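Side-chain contacts in Lmo2125 protein (Listeria monocytogenes serovar 1/2a, PDB 5TU0), which binds maltose and probably delivers it, as a membrane-anchored solute-binding lipoprotein, to a sugar transporter of the cell membrane: residues A158-F163 against A235-P240; D162-Y167 against Q340-I345; G168-Y173 against E356-D361. The protein carries 2 engineered substitutions. One frame throughout, in Å; residues are numbered along the deposited sequence. Where two conformers were deposited one is given.

Interaction 1 (A158-F163 against A235-P240)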
# COMPACT_ATOMS: atom_id res chain seq x y z
N ALA A 158 12.48 1.34 -11.40
CA ALA A 158 11.78 1.17 -10.10
C ALA A 158 12.47 2.06 -9.07
O ALA A 158 13.69 2.14 -9.02
CB ALA A 158 11.80 -0.28 -9.66
N LYS A 159 11.67 2.74 -8.24
CA LYS A 159 12.20 3.66 -7.23
C LYS A 159 12.78 2.89 -6.04
O LYS A 159 12.31 3.02 -4.88
CB LYS A 159 11.10 4.62 -6.79
CG LYS A 159 11.59 5.84 -6.02
CD LYS A 159 10.45 6.55 -5.30
CE LYS A 159 10.97 7.70 -4.47
NZ LYS A 159 9.93 8.24 -3.55
N TRP A 160 13.82 2.11 -6.30
CA TRP A 160 14.37 1.27 -5.26
C TRP A 160 15.12 1.97 -4.11
O TRP A 160 15.45 1.30 -3.12
CB TRP A 160 15.15 0.08 -5.82
CG TRP A 160 14.28 -1.01 -6.43
CD1 TRP A 160 12.97 -1.30 -6.12
CD2 TRP A 160 14.70 -2.04 -7.32
NE1 TRP A 160 12.54 -2.40 -6.82
CE2 TRP A 160 13.59 -2.88 -7.57
CE3 TRP A 160 15.91 -2.32 -7.97
CZ2 TRP A 160 13.66 -3.97 -8.43
CZ3 TRP A 160 15.97 -3.39 -8.83
CH2 TRP A 160 14.85 -4.21 -9.05
N THR A 161 15.35 3.28 -4.19
CA THR A 161 15.93 4.01 -3.06
C THR A 161 14.87 4.16 -1.96
O THR A 161 15.21 4.43 -0.81
CB THR A 161 16.44 5.41 -3.43
OG1 THR A 161 15.41 6.13 -4.13
CG2 THR A 161 17.67 5.31 -4.31
N ASP A 162 13.60 4.02 -2.34
CA ASP A 162 12.48 4.14 -1.42
C ASP A 162 12.15 2.73 -0.91
O ASP A 162 11.73 1.85 -1.67
CB ASP A 162 11.29 4.77 -2.17
CG ASP A 162 10.11 5.13 -1.27
OD1 ASP A 162 9.85 4.42 -0.28
OD2 ASP A 162 9.41 6.11 -1.59
N PHE A 163 12.34 2.52 0.39
CA PHE A 163 12.07 1.21 0.99
C PHE A 163 10.65 0.72 0.76
O PHE A 163 10.42 -0.47 0.67
CB PHE A 163 12.38 1.24 2.48
CG PHE A 163 12.19 -0.07 3.15
CD1 PHE A 163 12.98 -1.15 2.83
CD2 PHE A 163 11.25 -0.20 4.18
CE1 PHE A 163 12.82 -2.37 3.48
CE2 PHE A 163 11.09 -1.42 4.82
CZ PHE A 163 11.88 -2.49 4.47
N ALA A 235 8.51 0.00 -18.97
CA ALA A 235 7.84 -0.61 -17.82
C ALA A 235 8.39 -0.06 -16.52
O ALA A 235 9.60 0.17 -16.37
CB ALA A 235 8.01 -2.12 -17.87
N ILE A 236 7.49 0.16 -15.55
CA ILE A 236 7.91 0.67 -14.27
C ILE A 236 7.07 0.08 -13.16
O ILE A 236 5.93 -0.36 -13.38
CB ILE A 236 7.75 2.23 -14.15
CG1 ILE A 236 6.27 2.66 -14.25
CG2 ILE A 236 8.53 2.94 -15.23
CD1 ILE A 236 6.05 4.14 -13.99
N LEU A 237 7.64 0.08 -11.96
CA LEU A 237 6.93 -0.35 -10.76
C LEU A 237 6.13 0.87 -10.30
O LEU A 237 6.66 1.97 -10.33
CB LEU A 237 7.95 -0.77 -9.71
CG LEU A 237 7.49 -1.41 -8.42
CD1 LEU A 237 6.67 -2.66 -8.69
CD2 LEU A 237 8.71 -1.73 -7.58
N GLY A 238 4.87 0.69 -9.90
CA GLY A 238 4.07 1.82 -9.44
C GLY A 238 2.85 1.41 -8.67
O GLY A 238 2.50 0.24 -8.64
N GLY A 239 2.20 2.37 -8.02
CA GLY A 239 0.99 2.07 -7.26
C GLY A 239 -0.25 2.40 -8.07
O GLY A 239 -0.16 3.13 -9.03
N PRO A 240 -1.42 1.86 -7.68
CA PRO A 240 -2.68 2.15 -8.39
C PRO A 240 -3.00 3.65 -8.48
O PRO A 240 -3.63 4.10 -9.44
CB PRO A 240 -3.73 1.44 -7.53
CG PRO A 240 -3.00 0.32 -6.92
CD PRO A 240 -1.63 0.85 -6.62
O HOH W 1 8.98 3.10 -9.16

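Interaction 2 (D162-Y167 against Q340-I345). With GLC (alpha-D-glucopyranose), chain B.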
# COMPACT_ATOMS: atom_id res chain seq x y z
N ASP A 162 13.60 4.02 -2.34
CA ASP A 162 12.48 4.14 -1.42
C ASP A 162 12.15 2.73 -0.91
O ASP A 162 11.73 1.85 -1.67
CB ASP A 162 11.29 4.77 -2.17
CG ASP A 162 10.11 5.13 -1.27
OD1 ASP A 162 9.85 4.42 -0.28
OD2 ASP A 162 9.41 6.11 -1.59
N PHE A 163 12.34 2.52 0.39
CA PHE A 163 12.07 1.21 0.99
C PHE A 163 10.65 0.72 0.76
O PHE A 163 10.42 -0.47 0.67
CB PHE A 163 12.38 1.24 2.48
CG PHE A 163 12.19 -0.07 3.15
CD1 PHE A 163 12.98 -1.15 2.83
CD2 PHE A 163 11.25 -0.20 4.18
CE1 PHE A 163 12.82 -2.37 3.48
CE2 PHE A 163 11.09 -1.42 4.82
CZ PHE A 163 11.88 -2.49 4.47
N TYR A 164 9.69 1.63 0.64
CA TYR A 164 8.32 1.19 0.34
C TYR A 164 8.26 0.39 -0.97
O TYR A 164 7.50 -0.58 -1.10
CB TYR A 164 7.35 2.38 0.31
CG TYR A 164 5.94 1.94 0.06
CD1 TYR A 164 5.14 1.47 1.10
CD2 TYR A 164 5.41 1.94 -1.22
CE1 TYR A 164 3.84 1.05 0.86
CE2 TYR A 164 4.13 1.52 -1.46
CZ TYR A 164 3.35 1.08 -0.42
OH TYR A 164 2.08 0.66 -0.70
N PHE A 165 9.05 0.81 -1.95
CA PHE A 165 9.15 0.13 -3.24
C PHE A 165 10.06 -1.09 -3.23
O PHE A 165 9.69 -2.15 -3.75
CB PHE A 165 9.62 1.13 -4.32
CG PHE A 165 8.56 2.10 -4.72
CD1 PHE A 165 8.27 3.19 -3.92
CD2 PHE A 165 7.85 1.93 -5.89
CE1 PHE A 165 7.27 4.10 -4.28
CE2 PHE A 165 6.85 2.82 -6.26
CZ PHE A 165 6.56 3.91 -5.46
N SER A 166 11.25 -0.96 -2.63
CA SER A 166 12.19 -2.05 -2.63
C SER A 166 11.91 -3.18 -1.65
O SER A 166 12.47 -4.27 -1.82
CB SER A 166 13.62 -1.54 -2.39
OG SER A 166 13.73 -0.99 -1.09
N TYR A 167 11.06 -2.95 -0.65
CA TYR A 167 10.78 -4.00 0.34
C TYR A 167 10.39 -5.33 -0.28
O TYR A 167 10.91 -6.37 0.10
CB TYR A 167 9.72 -3.59 1.36
CG TYR A 167 9.39 -4.75 2.26
CD1 TYR A 167 10.35 -5.24 3.15
CD2 TYR A 167 8.17 -5.39 2.20
CE1 TYR A 167 10.08 -6.32 3.96
CE2 TYR A 167 7.89 -6.47 3.02
CZ TYR A 167 8.85 -6.92 3.89
OH TYR A 167 8.60 -7.99 4.70
N GLN A 340 2.32 -8.82 1.71
CA GLN A 340 2.16 -9.01 3.15
C GLN A 340 1.86 -7.70 3.85
O GLN A 340 2.35 -6.66 3.43
CB GLN A 340 3.37 -9.65 3.82
CG GLN A 340 4.70 -8.98 3.57
CD GLN A 340 5.39 -9.52 2.35
OE1 GLN A 340 4.84 -9.48 1.26
NE2 GLN A 340 6.59 -10.03 2.53
N PRO A 341 1.05 -7.74 4.92
CA PRO A 341 0.78 -6.49 5.62
C PRO A 341 2.05 -5.86 6.19
O PRO A 341 2.94 -6.57 6.66
CB PRO A 341 -0.13 -6.93 6.79
CG PRO A 341 -0.71 -8.22 6.39
CD PRO A 341 0.26 -8.87 5.46
N MET A 342 2.12 -4.54 6.12
CA MET A 342 3.19 -3.80 6.72
C MET A 342 2.94 -3.93 8.23
O MET A 342 1.80 -3.86 8.66
CB MET A 342 3.09 -2.33 6.33
CG MET A 342 4.15 -1.43 6.94
SD MET A 342 3.90 0.33 6.62
CE MET A 342 3.92 0.36 4.83
N PRO A 343 4.01 -4.12 9.04
CA PRO A 343 3.77 -4.17 10.50
C PRO A 343 3.05 -2.91 10.97
O PRO A 343 3.37 -1.81 10.49
CB PRO A 343 5.20 -4.22 11.08
CG PRO A 343 6.02 -4.85 9.99
CD PRO A 343 5.43 -4.34 8.71
N ASN A 344 2.08 -3.07 11.86
CA ASN A 344 1.30 -1.94 12.38
C ASN A 344 1.65 -1.60 13.84
O ASN A 344 1.01 -0.76 14.46
CB ASN A 344 -0.20 -2.18 12.19
CG ASN A 344 -0.72 -3.36 12.99
OD1 ASN A 344 -0.00 -3.99 13.78
ND2 ASN A 344 -1.97 -3.69 12.76
N ILE A 345 2.68 -2.26 14.37
CA ILE A 345 3.16 -1.98 15.71
C ILE A 345 3.96 -0.67 15.70
O ILE A 345 4.52 -0.28 14.66
CB ILE A 345 3.98 -3.16 16.29
CG1 ILE A 345 5.25 -3.44 15.49
CG2 ILE A 345 3.10 -4.41 16.37
CD1 ILE A 345 6.16 -4.46 16.15
C1 GLC B . 1.49 5.01 -0.45
C2 GLC B . 1.08 4.18 0.77
C3 GLC B . 1.75 4.68 2.04
C4 GLC B . 3.26 4.77 1.83
C5 GLC B . 3.57 5.66 0.62
C6 GLC B . 5.08 5.76 0.39
O2 GLC B . -0.34 4.20 0.93
O3 GLC B . 1.44 3.81 3.13
O4 GLC B . 3.91 5.28 3.00
O5 GLC B . 2.92 5.12 -0.54
O6 GLC B . 5.34 6.29 -0.92
O HOH W 2 5.73 -7.00 6.37

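Interaction 3 (G168-Y173 against E356-D361). Engineered in segment 356-361: Lys359 (natural residue Met).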
# COMPACT_ATOMS: atom_id res chain seq x y z
N GLY A 168 9.47 -5.30 -1.25
CA GLY A 168 9.03 -6.51 -1.91
C GLY A 168 10.11 -7.31 -2.62
O GLY A 168 9.96 -8.51 -2.82
N LEU A 169 11.21 -6.65 -2.97
CA LEU A 169 12.33 -7.33 -3.59
C LEU A 169 13.07 -8.11 -2.51
O LEU A 169 13.38 -9.29 -2.66
CB LEU A 169 13.28 -6.29 -4.23
CG LEU A 169 14.62 -6.77 -4.76
CD1 LEU A 169 14.43 -7.81 -5.86
CD2 LEU A 169 15.44 -5.59 -5.26
N LEU A 170 13.38 -7.43 -1.41
CA LEU A 170 14.08 -8.09 -0.29
C LEU A 170 13.21 -9.24 0.27
O LEU A 170 13.70 -10.33 0.56
CB LEU A 170 14.41 -7.07 0.82
CG LEU A 170 15.64 -6.19 0.63
CD1 LEU A 170 15.63 -5.41 -0.67
CD2 LEU A 170 15.78 -5.30 1.85
N ALA A 171 11.90 -8.99 0.37
CA ALA A 171 11.00 -9.98 0.89
C ALA A 171 10.86 -11.17 -0.07
O ALA A 171 10.72 -12.32 0.36
CB ALA A 171 9.64 -9.36 1.20
N GLY A 172 10.93 -10.91 -1.38
CA GLY A 172 10.83 -11.99 -2.37
C GLY A 172 11.99 -12.97 -2.23
O GLY A 172 11.87 -14.14 -2.60
N TYR A 173 13.11 -12.47 -1.71
CA TYR A 173 14.29 -13.29 -1.45
C TYR A 173 14.34 -13.89 -0.02
O TYR A 173 15.27 -14.61 0.32
CB TYR A 173 15.56 -12.49 -1.74
CG TYR A 173 15.94 -12.48 -3.21
CD1 TYR A 173 16.78 -13.48 -3.72
CD2 TYR A 173 15.48 -11.49 -4.07
CE1 TYR A 173 17.15 -13.48 -5.05
CE2 TYR A 173 15.85 -11.48 -5.41
CZ TYR A 173 16.68 -12.49 -5.90
OH TYR A 173 17.06 -12.49 -7.22
N GLU A 356 16.39 3.71 4.71
CA GLU A 356 16.92 4.65 3.68
C GLU A 356 18.41 4.36 3.45
O GLU A 356 18.85 4.16 2.30
CB GLU A 356 16.82 6.14 4.08
CG GLU A 356 15.43 6.75 4.21
CD GLU A 356 15.48 8.24 4.63
OE1 GLU A 356 16.46 8.96 4.30
OE2 GLU A 356 14.54 8.69 5.31
N ASN A 357 19.18 4.36 4.54
CA ASN A 357 20.62 4.09 4.46
C ASN A 357 20.91 2.71 3.92
O ASN A 357 21.86 2.52 3.15
CB ASN A 357 21.28 4.18 5.83
CG ASN A 357 21.14 5.54 6.46
OD1 ASN A 357 20.22 6.29 6.15
ND2 ASN A 357 22.04 5.86 7.36
N LEU A 358 20.12 1.74 4.37
CA LEU A 358 20.27 0.36 3.96
C LEU A 358 20.33 0.23 2.44
O LEU A 358 21.24 -0.39 1.89
CB LEU A 358 19.14 -0.49 4.55
CG LEU A 358 19.08 -1.98 4.21
CD1 LEU A 358 18.42 -2.75 5.34
CD2 LEU A 358 18.37 -2.24 2.88
N LYS A 359 19.36 0.83 1.76
CA LYS A 359 19.32 0.78 0.30
C LYS A 359 20.31 1.77 -0.33
O LYS A 359 21.04 1.41 -1.24
CB LYS A 359 17.91 1.05 -0.24
CG LYS A 359 16.83 -0.02 0.08
CD LYS A 359 17.11 -1.45 -0.43
CE LYS A 359 17.34 -1.56 -1.94
NZ LYS A 359 18.69 -1.10 -2.42
N PHE A 360 20.38 3.00 0.18
CA PHE A 360 21.23 4.01 -0.44
C PHE A 360 22.72 3.72 -0.40
O PHE A 360 23.42 3.90 -1.42
CB PHE A 360 21.00 5.41 0.10
CG PHE A 360 21.86 6.44 -0.60
CD1 PHE A 360 21.46 6.97 -1.83
CD2 PHE A 360 23.07 6.84 -0.07
CE1 PHE A 360 22.27 7.88 -2.51
CE2 PHE A 360 23.89 7.74 -0.75
CZ PHE A 360 23.47 8.28 -1.97
N ASP A 361 23.22 3.32 0.77
CA ASP A 361 24.67 3.09 0.91
C ASP A 361 25.18 2.03 -0.09
O ASP A 361 26.27 2.17 -0.62
CB ASP A 361 25.04 2.73 2.35
CG ASP A 361 24.79 3.90 3.35
OD1 ASP A 361 24.51 5.04 2.93
OD2 ASP A 361 24.90 3.65 4.57

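Interaction 1 (A158-F163 against A235-P240)
The indole of Trp160 has the methyl CB of Ala158 on one face, 3.6 Å above the ring plane and offset toward the rim, while Leu237 of the strand 235-238 reaches it obliquely through CD2, which lies 4.0 Å from Trp160 NE1. The indole is walled in further by Trp205, which meets it edge-to-face, by Trp210 at an inclined angle, and its NE1 gives its hydrogen bond to the hydroxyl of Tyr267, so the leucine methyl beside that nitrogen is a neighbour by van der Waals contact alone.

Ala158 is shared by both partners. Its CB touches Leu237 CB at 3.9 Å, and it also sits against CD2 of the same leucine. Leu237 points at the other segment with CG anti to the backbone N (chi1 -173°), which lays CD2 across to both Ala158 and Trp160; the tryptophan and leucine side chains run at about a right angle to one another.

The backbones stop pairing here. Strand 156-157 runs parallel to 235-238, with Leu237 bonded to Leu157, but beyond Ala158 the chain turns off and a water takes over the bridge: it accepts from Lys159 N at 2.9 Å and donates to Leu237 O at 2.8 Å. Lys159 centres an inverse gamma turn and starts the type I turn that ends at Asp162; its extended side chain returns to that aspartate, NZ lying 2.9 Å from OD2 on the anti lone pair, in a salt bridge.

Between the side chains, then, the join is a buried van der Waals one, the indole N-H being turned to Tyr267, and its polar part is confined to the backbone, where one water satisfies an N-H and a carbonyl left over as the parallel pairing ends.

Interaction 2 (D162-Y167 against Q340-I345)
Tyr164, of the maltose pocket of this solute-binding fold, meets Met342 where the first turn of helix 163-172 comes up to the loop that leads to helix 348-363. Tyr164 lays one ring face against a glucose unit of the bound sugar: CD1 is 3.9 Å from GLC C4, and the ring oxygen O5 stands over the same face toward the rim. This is the aromatic-sugar stacking familiar from carbohydrate sites. Met342 comes to the edge instead, near the ring plane, with its terminal methyl CE 4.0 Å from Tyr164 CE1; the two side chains cross at about a right angle. The methionine runs extended through chi1 and chi2 and bends only at chi3 (-59°), which swings CE to the tyrosine while the sugar keeps the face.

The backbone of Tyr164 is fixed by the helix start. Asp162 is the N-cap, and OD1 takes the N-H of Tyr164 at 2.9 Å, on its anti side and somewhat out of the carboxylate plane, bent to 141° at the hydrogen.

One turn further on, Tyr167 heads for the same loop from the opposite direction to Gln340, whose amide approaches the phenol end obliquely, the two planes 73° apart. This touch is packing, and the ring of Tyr167 is also stacked on Phe270. The phenol has a looser tie to the loop through a water that donates to Pro341 O at 2.8 Å and lies 3.5 Å from Tyr167 OH, a weak bond.

Interaction 3 (G168-Y173 against E356-D361)
The last turns of helix 163-172 face helix 348-363, and the nearest CA atoms, those of Leu170 and Lys359, are 10.3 Å apart, so the helices meet through side chains. Helix 163-172 is kinked at its entry to this segment, where the N atoms of Gly168 and Leu169 find no bond to the preceding turn; within the segment Gly172 N bonds to Gly168 O at 3.0 Å.

Leu170 does the reaching from its helix and divides its two methyls between two partners. CD2 goes to CD2 of Leu358, 4.1 Å away, the two leucines sliding past each other in opposite directions. CD1 goes to Lys359, lying 4.2 Å from CD of that side chain. The two leucines are set differently to do this: Leu170 has CG anti to the carbonyl carbon (chi1 -81°), whereas Leu358 has it anti to the backbone N.

Lys359 is an engineered residue, methionine in the natural protein. As modelled, none of its torsions is extended, so the chain is compact and the aliphatic middle, rather than the ammonium, is what lies against Leu170. All three touching residues are buried, and the contact is made of hydrocarbon.

Helix 193-208 joins the same layer: its Ile199 packs on Leu358, and Ala202 touches both Lys359 and Leu169. Leu358 also touches Ala376 of helix 369-387, so helix 348-363 packs against 163-172, 193-208 and 369-387.

Strand 156-157 leads into the loop 158-163, and interaction 1 closes the first long loop there, returning to strand 235-238 after some seventy mostly helical residues. The same stretch of chain then becomes helix 163-172, whose start and end are used in turn by interactions 2 and 3, reaching far along the chain to 340-345 and 356-361. Interaction 3 crosses both of the others, while interactions 1 and 2 set out from the same stretch, sharing Asp162 and Phe163. They also touch directly: Phe165 packs on Lys159, Trp160 on Leu169, and Ser166 on Lys359. Helix 163-172 is thus tied to the mixed sheet, to the loop beside the sugar and to helix 348-363.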